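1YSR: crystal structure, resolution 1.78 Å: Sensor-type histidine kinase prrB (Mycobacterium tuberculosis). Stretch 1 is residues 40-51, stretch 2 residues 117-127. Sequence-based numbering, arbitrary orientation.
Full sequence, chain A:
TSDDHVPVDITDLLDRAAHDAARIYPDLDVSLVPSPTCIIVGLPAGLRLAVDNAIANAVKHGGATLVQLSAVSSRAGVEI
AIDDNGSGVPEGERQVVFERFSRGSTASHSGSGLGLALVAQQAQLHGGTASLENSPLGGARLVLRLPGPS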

ATOM      1  N   ILE A  40       5.354  -3.990  -7.621  1.00 31.13           N
ATOM      2  CA  ILE A  40       4.666  -3.757  -8.902  1.00 32.29           C
ATOM      3  C   ILE A  40       4.169  -2.343  -8.901  1.00 32.19           C
ATOM      4  O   ILE A  40       4.369  -1.593  -7.901  1.00 32.94           O
ATOM      5  CB  ILE A  40       3.533  -4.821  -9.205  1.00 32.89           C
ATOM      6  CG1 ILE A  40       2.295  -4.557  -8.299  1.00 33.06           C
ATOM      7  CG2 ILE A  40       4.112  -6.302  -9.089  1.00 31.34           C
ATOM      8  CD1 ILE A  40       1.016  -5.280  -8.753  1.00 35.36           C
ATOM      9  N   VAL A  41       3.613  -1.912 -10.024  1.00 30.66           N
ATOM     10  CA  VAL A  41       2.958  -0.646 -10.064  1.00 32.13           C
ATOM     11  C   VAL A  41       1.479  -0.964 -10.112  1.00 31.52           C
ATOM     12  O   VAL A  41       1.038  -1.825 -10.901  1.00 31.34           O
ATOM     13  CB  VAL A  41       3.427   0.162 -11.303  1.00 34.21           C
ATOM     14  CG1 VAL A  41       2.525   1.362 -11.556  1.00 34.90           C
ATOM     15  CG2 VAL A  41       4.909   0.625 -11.056  1.00 33.59           C
ATOM     16  N   GLY A  42       0.727  -0.332  -9.237  1.00 31.31           N
ATOM     17  CA  GLY A  42      -0.633  -0.763  -9.008  1.00 31.29           C
ATOM     18  C   GLY A  42      -1.354   0.174  -8.076  1.00 32.25           C
ATOM     19  O   GLY A  42      -0.866   1.281  -7.760  1.00 31.22           O
ATOM     20  N   LEU A  43      -2.531  -0.280  -7.632  1.00 31.39           N
ATOM     21  CA  LEU A  43      -3.390   0.563  -6.806  1.00 30.81           C
ATOM     22  C   LEU A  43      -3.390  -0.088  -5.436  1.00 31.12           C
ATOM     23  O   LEU A  43      -4.064  -1.120  -5.260  1.00 28.83           O
ATOM     24  CB  LEU A  43      -4.829   0.567  -7.352  1.00 31.72           C
ATOM     25  CG  LEU A  43      -5.011   0.943  -8.849  1.00 38.14           C
ATOM     26  CD1 LEU A  43      -6.256   0.302  -9.557  1.00 47.43           C
ATOM     27  CD2 LEU A  43      -4.999   2.473  -9.027  1.00 35.71           C
ATOM     28  N   PRO A  44      -2.659   0.494  -4.459  1.00 31.41           N
ATOM     29  CA  PRO A  44      -2.534  -0.229  -3.206  1.00 30.15           C
ATOM     30  C   PRO A  44      -3.859  -0.437  -2.456  1.00 29.79           C
ATOM     31  O   PRO A  44      -4.004  -1.487  -1.825  1.00 29.12           O
ATOM     32  CB  PRO A  44      -1.526   0.589  -2.379  1.00 31.48           C
ATOM     33  CG  PRO A  44      -1.549   1.970  -2.963  1.00 31.91           C
ATOM     34  CD  PRO A  44      -1.945   1.804  -4.447  1.00 32.84           C
ATOM     35  N   ALA A  45      -4.813   0.498  -2.545  1.00 26.53           N
ATOM     36  CA  ALA A  45      -6.080   0.285  -1.835  1.00 27.57           C
ATOM     37  C   ALA A  45      -6.858  -0.899  -2.491  1.00 26.67           C
ATOM     38  O   ALA A  45      -7.376  -1.753  -1.806  1.00 26.61           O
ATOM     39  CB  ALA A  45      -6.949   1.539  -1.850  1.00 27.85           C
ATOM     40  N   GLY A  46      -6.830  -0.958  -3.811  1.00 27.71           N
ATOM     41  CA  GLY A  46      -7.598  -1.996  -4.546  1.00 26.76           C
ATOM     42  C   GLY A  46      -6.929  -3.351  -4.315  1.00 27.71           C
ATOM     43  O   GLY A  46      -7.620  -4.344  -4.096  1.00 27.74           O
ATOM     44  N   LEU A  47      -5.585  -3.387  -4.356  1.00 27.18           N
ATOM     45  CA  LEU A  47      -4.901  -4.702  -4.139  1.00 27.82           C
ATOM     46  C   LEU A  47      -5.167  -5.223  -2.722  1.00 28.37           C
ATOM     47  O   LEU A  47      -5.468  -6.421  -2.509  1.00 27.09           O
ATOM     48  CB  LEU A  47      -3.412  -4.608  -4.425  1.00 28.22           C
ATOM     49  CG  LEU A  47      -3.132  -4.403  -5.906  1.00 29.50           C
ATOM     50  CD1 LEU A  47      -1.733  -3.976  -6.092  1.00 33.08           C
ATOM     51  CD2 LEU A  47      -3.495  -5.663  -6.767  1.00 31.72           C
ATOM     52  N   ARG A  48      -5.059  -4.314  -1.767  1.00 28.61           N
ATOM     53  CA  ARG A  48      -5.312  -4.699  -0.376  1.00 28.40           C
ATOM     54  C   ARG A  48      -6.735  -5.171  -0.219  1.00 28.90           C
ATOM     55  O   ARG A  48      -7.010  -6.144   0.479  1.00 28.30           O
ATOM     56  CB  ARG A  48      -4.993  -3.548   0.579  1.00 27.19           C
ATOM     57  CG  ARG A  48      -5.335  -3.846   2.071  1.00 29.20           C
ATOM     58  CD  ARG A  48      -4.570  -5.078   2.667  1.00 33.45           C
ATOM     59  NE  ARG A  48      -5.158  -5.271   3.990  1.00 28.55           N
ATOM     60  CZ  ARG A  48      -4.674  -4.705   5.097  1.00 31.49           C
ATOM     61  NH1 ARG A  48      -5.318  -4.845   6.239  1.00 33.67           N
ATOM     62  NH2 ARG A  48      -3.543  -4.044   5.050  1.00 34.66           N
ATOM     63  N   LEU A  49      -7.683  -4.455  -0.823  1.00 28.16           N
ATOM     64  CA  LEU A  49      -9.071  -4.866  -0.724  1.00 27.39           C
ATOM     65  C   LEU A  49      -9.337  -6.296  -1.299  1.00 26.51           C
ATOM     66  O   LEU A  49     -10.141  -7.083  -0.704  1.00 25.99           O
ATOM     67  CB  LEU A  49      -9.927  -3.861  -1.477  1.00 27.23           C
ATOM     68  CG  LEU A  49     -11.436  -4.104  -1.574  1.00 28.69           C
ATOM     69  CD1 LEU A  49     -12.085  -4.041  -0.246  1.00 35.89           C
ATOM     70  CD2 LEU A  49     -12.004  -3.058  -2.579  1.00 30.21           C
ATOM     71  N   ALA A  50      -8.706  -6.592  -2.433  1.00 25.36           N
ATOM     72  CA  ALA A  50      -8.819  -7.923  -3.103  1.00 24.18           C
ATOM     73  C   ALA A  50      -8.358  -8.991  -2.096  1.00 24.27           C
ATOM     74  O   ALA A  50      -9.049 -10.028  -1.883  1.00 26.02           O
ATOM     75  CB  ALA A  50      -7.979  -7.936  -4.359  1.00 26.81           C
ATOM     76  N   VAL A  51      -7.213  -8.739  -1.481  1.00 26.50           N
ATOM     77  CA  VAL A  51      -6.653  -9.677  -0.468  1.00 26.26           C
ATOM     78  C   VAL A  51      -7.567  -9.805   0.729  1.00 27.76           C
ATOM     79  O   VAL A  51      -7.845 -10.904   1.198  1.00 26.37           O
ATOM     80  CB  VAL A  51      -5.211  -9.284  -0.085  1.00 28.04           C
ATOM     81  CG1 VAL A  51      -4.717 -10.171   1.023  1.00 29.10           C
ATOM     82  CG2 VAL A  51      -4.270  -9.434  -1.304  1.00 26.20           C
ATOM     83  N   ALA A 117     -15.974 -11.500  -6.891  1.00 36.45           N
ATOM     84  CA  ALA A 117     -15.980 -10.549  -8.000  1.00 36.21           C
ATOM     85  C   ALA A 117     -15.103  -9.328  -7.771  1.00 36.99           C
ATOM     86  O   ALA A 117     -14.598  -8.758  -8.753  1.00 35.01           O
ATOM     87  CB  ALA A 117     -17.364 -10.080  -8.302  1.00 38.49           C
ATOM     88  N   LEU A 118     -14.947  -8.922  -6.499  1.00 36.09           N
ATOM     89  CA  LEU A 118     -14.057  -7.774  -6.171  1.00 37.15           C
ATOM     90  C   LEU A 118     -12.645  -8.104  -6.540  1.00 35.47           C
ATOM     91  O   LEU A 118     -11.929  -7.289  -7.125  1.00 36.61           O
ATOM     92  CB  LEU A 118     -14.104  -7.378  -4.691  1.00 36.89           C
ATOM     93  CG  LEU A 118     -15.164  -6.414  -4.136  1.00 44.24           C
ATOM     94  CD1 LEU A 118     -14.891  -6.147  -2.636  1.00 38.01           C
ATOM     95  CD2 LEU A 118     -15.204  -5.119  -4.937  1.00 45.81           C
ATOM     96  N   VAL A 119     -12.246  -9.325  -6.221  1.00 34.06           N
ATOM     97  CA  VAL A 119     -10.948  -9.815  -6.567  1.00 33.21           C
ATOM     98  C   VAL A 119     -10.746  -9.801  -8.074  1.00 33.50           C
ATOM     99  O   VAL A 119      -9.758  -9.279  -8.580  1.00 31.60           O
ATOM    100  CB  VAL A 119     -10.729 -11.222  -5.989  1.00 31.21           C
ATOM    101  CG1 VAL A 119      -9.372 -11.721  -6.350  1.00 28.36           C
ATOM    102  CG2 VAL A 119     -10.882 -11.207  -4.470  1.00 32.59           C
ATOM    103  N   ALA A 120     -11.681 -10.397  -8.836  1.00 32.88           N
ATOM    104  CA  ALA A 120     -11.552 -10.370 -10.282  1.00 31.57           C
ATOM    105  C   ALA A 120     -11.467  -8.963 -10.862  1.00 32.51           C
ATOM    106  O   ALA A 120     -10.674  -8.695 -11.768  1.00 33.20           O
ATOM    107  CB  ALA A 120     -12.723 -11.169 -10.937  1.00 34.23           C
ATOM    108  N   GLN A 121     -12.282  -8.064 -10.327  1.00 30.64           N
ATOM    109  CA  GLN A 121     -12.299  -6.681 -10.773  1.00 33.30           C
ATOM    110  C   GLN A 121     -10.908  -6.032 -10.607  1.00 32.01           C
ATOM    111  O   GLN A 121     -10.395  -5.366 -11.496  1.00 31.48           O
ATOM    112  CB  GLN A 121     -13.321  -5.913  -9.954  1.00 34.20           C
ATOM    113  CG  GLN A 121     -13.690  -4.528 -10.471  1.00 41.05           C
ATOM    114  CD  GLN A 121     -14.227  -3.640  -9.353  1.00 52.93           C
ATOM    115  OE1 GLN A 121     -13.811  -2.490  -9.219  1.00 68.36           O
ATOM    116  NE2 GLN A 121     -15.128  -4.173  -8.541  1.00 49.94           N
ATOM    117  N   GLN A 122     -10.344  -6.187  -9.425  1.00 31.74           N
ATOM    118  CA  GLN A 122      -8.975  -5.658  -9.178  1.00 31.37           C
ATOM    119  C   GLN A 122      -7.900  -6.293 -10.071  1.00 32.97           C
ATOM    120  O   GLN A 122      -7.008  -5.601 -10.620  1.00 33.82           O
ATOM    121  CB  GLN A 122      -8.674  -5.738  -7.669  1.00 29.97           C
ATOM    122  CG  GLN A 122      -9.514  -4.806  -6.854  1.00 34.31           C
ATOM    123  CD  GLN A 122      -9.228  -3.356  -7.262  1.00 37.86           C
ATOM    124  OE1 GLN A 122      -8.088  -2.999  -7.580  1.00 40.88           O
ATOM    125  NE2 GLN A 122     -10.266  -2.560  -7.316  1.00 34.41           N
ATOM    126  N   ALA A 123      -7.970  -7.611 -10.279  1.00 33.48           N
ATOM    127  CA  ALA A 123      -7.043  -8.284 -11.141  1.00 36.00           C
ATOM    128  C   ALA A 123      -7.096  -7.691 -12.559  1.00 38.24           C
ATOM    129  O   ALA A 123      -6.053  -7.416 -13.177  1.00 38.72           O
ATOM    130  CB  ALA A 123      -7.305  -9.765 -11.140  1.00 36.57           C
ATOM    131  N   GLN A 124      -8.309  -7.470 -13.051  1.00 37.72           N
ATOM    132  CA  GLN A 124      -8.510  -6.937 -14.392  1.00 39.77           C
ATOM    133  C   GLN A 124      -7.984  -5.495 -14.514  1.00 38.03           C
ATOM    134  O   GLN A 124      -7.296  -5.184 -15.485  1.00 38.60           O
ATOM    135  CB  GLN A 124      -9.971  -7.060 -14.831  1.00 39.84           C
ATOM    136  CG  GLN A 124     -10.280  -8.382 -15.622  1.00 48.17           C
ATOM    137  CD  GLN A 124     -10.798  -9.565 -14.759  1.00 63.93           C
ATOM    138  OE1 GLN A 124     -10.008 -10.298 -14.152  1.00 69.34           O
ATOM    139  NE2 GLN A 124     -12.123  -9.775 -14.748  1.00 61.61           N
ATOM    140  N   LEU A 125      -8.219  -4.680 -13.488  1.00 36.24           N
ATOM    141  CA  LEU A 125      -7.709  -3.288 -13.435  1.00 36.10           C
ATOM    142  C   LEU A 125      -6.204  -3.255 -13.509  1.00 36.23           C
ATOM    143  O   LEU A 125      -5.624  -2.284 -13.989  1.00 38.17           O
ATOM    144  CB  LEU A 125      -8.188  -2.564 -12.164  1.00 34.46           C
ATOM    145  CG  LEU A 125      -9.632  -2.082 -12.152  1.00 40.73           C
ATOM    146  CD1 LEU A 125      -9.982  -1.524 -10.768  1.00 46.17           C
ATOM    147  CD2 LEU A 125      -9.888  -0.981 -13.194  1.00 46.57           C
ATOM    148  N   HIS A 126      -5.553  -4.339 -13.075  1.00 36.61           N
ATOM    149  CA  HIS A 126      -4.078  -4.441 -13.137  1.00 35.19           C
ATOM    150  C   HIS A 126      -3.602  -5.212 -14.372  1.00 35.36           C
ATOM    151  O   HIS A 126      -2.431  -5.538 -14.477  1.00 35.19           O
ATOM    152  CB  HIS A 126      -3.499  -5.044 -11.837  1.00 31.63           C
ATOM    153  CG  HIS A 126      -3.669  -4.161 -10.648  1.00 31.57           C
ATOM    154  ND1 HIS A 126      -4.843  -4.063  -9.950  1.00 29.36           N
ATOM    155  CD2 HIS A 126      -2.819  -3.274 -10.070  1.00 33.19           C
ATOM    156  CE1 HIS A 126      -4.715  -3.173  -8.982  1.00 33.37           C
ATOM    157  NE2 HIS A 126      -3.485  -2.680  -9.037  1.00 33.72           N
ATOM    158  N   GLY A 127      -4.516  -5.520 -15.297  1.00 34.55           N
ATOM    159  CA  GLY A 127      -4.122  -6.296 -16.473  1.00 34.79           C
ATOM    160  C   GLY A 127      -3.704  -7.724 -16.202  1.00 35.39           C
ATOM    161  O   GLY A 127      -2.918  -8.289 -16.916  1.00 34.41           O
TER

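Where two helices approach closely, small residues on one often make the hollow that a larger side chain on the other fills, and this kinase domain offers a compact example. Helices 44-51 and 117-125 run roughly antiparallel, at 146°, with their axes 8.7 Å apart at closest approach. The backbones draw nearest at A50 and V119, whose CA atoms lie 4.5 Å apart; there V119 CG2 rests 3.4 Å from A50 O, and the methyl of A50 also meets Q122, CB to CB at 4.0 Å. One turn back, G46 leaves a hollow for the Q122 side chain, whose OE1 sits 3.2 Å from G46 CA. A CB on G46 would fall 2.1 Å from Q122 OE1, a clash; this oxygen is buried by the contact and has no partner in the model.

The residue most covered by the other stretch is H126, just past its helix. Its ring enters a pocket formed by G42, L43 and L47. L47 CD2 lies over one face, 3.7 Å from the H126 ring centroid in a CH-pi contact, while G42 CA approaches the edge, 3.4 Å from H126 NE2. Both ring nitrogens are engaged: L43 N donates to H126 NE2 (2.9 Å), and H126 ND1 donates to Q122 O (2.7 Å), fixing the ring's orientation. Apolar contacts complete the fit, L43 CD1 with L125 CD1 (4.3 Å) and L49 CG with L118 CD1 (4.2 Å).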